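Local structure of periplasmic binding protein component of an ABC type zinc uptake transporter (Synechocystis sp., 2OV3) at residues 160-165 with 180-185. The protein binds zinc in the periplasm and probably delivers it to the membrane components of an ABC-type zinc uptake transporter. Numbering follows the deposited sequence.
Sequences KFIVFH and IPIEVE. With ZN (zinc ion), chain B.
With CG anti to the backbone N in both His165 (chi1 -166°) and Glu183 (chi1 -179°), and with Glu183 extended beyond CG, the two side chains run side by side in the same direction. His165 ND1 donates to Glu183 OE1 at 3.3 Å, a long but nearly straight bond; the carboxylate oxygen lies close to the imidazole plane but is itself approached from above the carboxylate plane. This His-carboxylate bond engages ND1 while NE2 binds the zinc ion at 2.4 Å, consistent with Glu183 steadying the ring as a second-shell residue, together with Phe215, which stacks on it. His37, His101 and a water complete the coordination. Glu183 CB lies over one face of the Phe164 ring, toward its rim, 4.2 Å from the centroid, in a CH-pi contact. Behind the site, strands 160-163 and 178-181 are parallel neighbours in a beta-alpha-beta unit, with 178-181 at the sheet edge. Ile180 N hydrogen-bonds to Phe161 O and Val163 N to Ile180 O. Beyond the strands, Ile182 N donates to Val163 O at 2.8 Å and Glu183 N to Phe164 O at 2.9 Å. Ile162 CG2 meets Ile182 CD1 at 3.4 Å, where both side chains also touch helix 193-204.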
loop_
_atom_site.group_PDB
_atom_site.type_symbol
_atom_site.label_atom_id
_atom_site.label_comp_id
_atom_site.label_asym_id
_atom_site.label_seq_id
_atom_site.Cartn_x
_atom_site.Cartn_y
_atom_site.Cartn_z
ATOM N N LYS A 160 7.587 -16.388 -7.525
ATOM C CA LYS A 160 6.516 -15.691 -8.229
ATOM C C LYS A 160 5.127 -15.915 -7.627
ATOM O O LYS A 160 4.799 -17.008 -7.167
ATOM C CB LYS A 160 6.511 -16.111 -9.705
ATOM C CG LYS A 160 7.849 -15.885 -10.414
ATOM C CD LYS A 160 7.830 -16.293 -11.901
ATOM C CE LYS A 160 7.550 -17.795 -12.118
ATOM N NZ LYS A 160 8.518 -18.694 -11.409
ATOM N N PHE A 161 4.314 -14.870 -7.603
ATOM C CA PHE A 161 2.959 -15.018 -7.105
ATOM C C PHE A 161 2.005 -14.219 -7.980
ATOM O O PHE A 161 2.312 -13.112 -8.419
ATOM C CB PHE A 161 2.854 -14.625 -5.625
ATOM C CG PHE A 161 3.289 -13.220 -5.315
ATOM C CD1 PHE A 161 2.436 -12.350 -4.639
ATOM C CD2 PHE A 161 4.552 -12.770 -5.669
ATOM C CE1 PHE A 161 2.841 -11.060 -4.319
ATOM C CE2 PHE A 161 4.966 -11.478 -5.353
ATOM C CZ PHE A 161 4.103 -10.626 -4.679
ATOM N N ILE A 162 0.858 -14.815 -8.261
ATOM C CA ILE A 162 -0.144 -14.186 -9.104
ATOM C C ILE A 162 -1.094 -13.315 -8.310
ATOM O O ILE A 162 -1.747 -13.788 -7.387
ATOM C CB ILE A 162 -0.992 -15.239 -9.813
ATOM C CG1 ILE A 162 -0.098 -16.129 -10.686
ATOM C CG2 ILE A 162 -2.063 -14.557 -10.656
ATOM C CD1 ILE A 162 -0.805 -17.390 -11.196
ATOM N N VAL A 163 -1.178 -12.039 -8.659
ATOM C CA VAL A 163 -2.102 -11.152 -7.963
ATOM C C VAL A 163 -3.113 -10.594 -8.959
ATOM O O VAL A 163 -2.889 -10.650 -10.165
ATOM C CB VAL A 163 -1.363 -9.963 -7.280
ATOM C CG1 VAL A 163 -0.546 -10.453 -6.103
ATOM C CG2 VAL A 163 -0.472 -9.239 -8.281
ATOM N N PHE A 164 -4.244 -10.093 -8.472
ATOM C CA PHE A 164 -5.210 -9.496 -9.386
ATOM C C PHE A 164 -4.692 -8.084 -9.647
ATOM O O PHE A 164 -4.282 -7.770 -10.757
ATOM C CB PHE A 164 -6.617 -9.416 -8.776
ATOM C CG PHE A 164 -7.601 -8.658 -9.637
ATOM C CD1 PHE A 164 -7.912 -9.106 -10.916
ATOM C CD2 PHE A 164 -8.175 -7.468 -9.191
ATOM C CE1 PHE A 164 -8.774 -8.380 -11.739
ATOM C CE2 PHE A 164 -9.042 -6.731 -10.008
ATOM C CZ PHE A 164 -9.339 -7.191 -11.284
ATOM N N HIS A 165 -4.707 -7.254 -8.603
ATOM C CA HIS A 165 -4.240 -5.865 -8.661
ATOM C C HIS A 165 -2.750 -5.794 -8.317
ATOM O O HIS A 165 -2.318 -6.341 -7.305
ATOM C CB HIS A 165 -5.020 -5.015 -7.659
ATOM C CG HIS A 165 -4.857 -3.540 -7.858
ATOM N ND1 HIS A 165 -5.549 -2.846 -8.828
ATOM C CD2 HIS A 165 -4.060 -2.635 -7.243
ATOM C CE1 HIS A 165 -5.179 -1.578 -8.803
ATOM N NE2 HIS A 165 -4.277 -1.423 -7.853
ATOM N N ILE A 180 2.780 -11.273 -10.411
ATOM C CA ILE A 180 2.273 -11.421 -11.781
ATOM C C ILE A 180 0.830 -10.911 -11.775
ATOM O O ILE A 180 -0.085 -11.653 -11.418
ATOM C CB ILE A 180 2.191 -12.890 -12.242
ATOM C CG1 ILE A 180 3.489 -13.651 -11.921
ATOM C CG2 ILE A 180 1.820 -12.929 -13.712
ATOM C CD1 ILE A 180 4.752 -13.001 -12.419
ATOM N N PRO A 181 0.611 -9.651 -12.183
ATOM C CA PRO A 181 -0.726 -9.050 -12.212
ATOM C C PRO A 181 -1.715 -9.556 -13.253
ATOM O O PRO A 181 -1.361 -9.787 -14.408
ATOM C CB PRO A 181 -0.424 -7.563 -12.380
ATOM C CG PRO A 181 0.822 -7.575 -13.202
ATOM C CD PRO A 181 1.636 -8.653 -12.540
ATOM N N ILE A 182 -2.962 -9.724 -12.826
ATOM C CA ILE A 182 -4.032 -10.170 -13.714
ATOM C C ILE A 182 -4.594 -8.922 -14.405
ATOM O O ILE A 182 -4.974 -8.965 -15.575
ATOM C CB ILE A 182 -5.193 -10.846 -12.931
ATOM C CG1 ILE A 182 -4.683 -12.079 -12.160
ATOM C CG2 ILE A 182 -6.324 -11.205 -13.884
ATOM C CD1 ILE A 182 -4.174 -13.205 -13.019
ATOM N N GLU A 183 -4.645 -7.818 -13.664
ATOM C CA GLU A 183 -5.161 -6.551 -14.173
ATOM C C GLU A 183 -4.039 -5.666 -14.715
ATOM O O GLU A 183 -2.903 -5.734 -14.247
ATOM C CB GLU A 183 -5.889 -5.806 -13.048
ATOM C CG GLU A 183 -6.493 -4.463 -13.446
ATOM C CD GLU A 183 -6.843 -3.608 -12.236
ATOM O OE1 GLU A 183 -7.350 -4.168 -11.240
ATOM O OE2 GLU A 183 -6.623 -2.379 -12.286
ATOM N N VAL A 184 -4.364 -4.838 -15.702
ATOM C CA VAL A 184 -3.394 -3.920 -16.291
ATOM C C VAL A 184 -4.058 -2.561 -16.528
ATOM O O VAL A 184 -5.281 -2.470 -16.635
ATOM C CB VAL A 184 -2.844 -4.455 -17.643
ATOM C CG1 VAL A 184 -2.200 -5.811 -17.443
ATOM C CG2 VAL A 184 -3.961 -4.534 -18.671
ATOM N N GLU A 185 -3.251 -1.508 -16.608
ATOM C CA GLU A 185 -3.782 -0.167 -16.835
ATOM C C GLU A 185 -3.009 0.591 -17.908
ATOM O O GLU A 185 -2.429 1.644 -17.639
ATOM C CB GLU A 185 -3.763 0.638 -15.530
ATOM C CG GLU A 185 -4.720 0.126 -14.456
ATOM C CD GLU A 185 -6.177 0.201 -14.884
ATOM O OE1 GLU A 185 -6.641 1.312 -15.230
ATOM O OE2 GLU A 185 -6.855 -0.851 -14.867
HETATM ZN ZN ZN B . -3.644 0.133 -6.116
HETATM O O HOH W 1 -4.614 -0.427 -4.163
#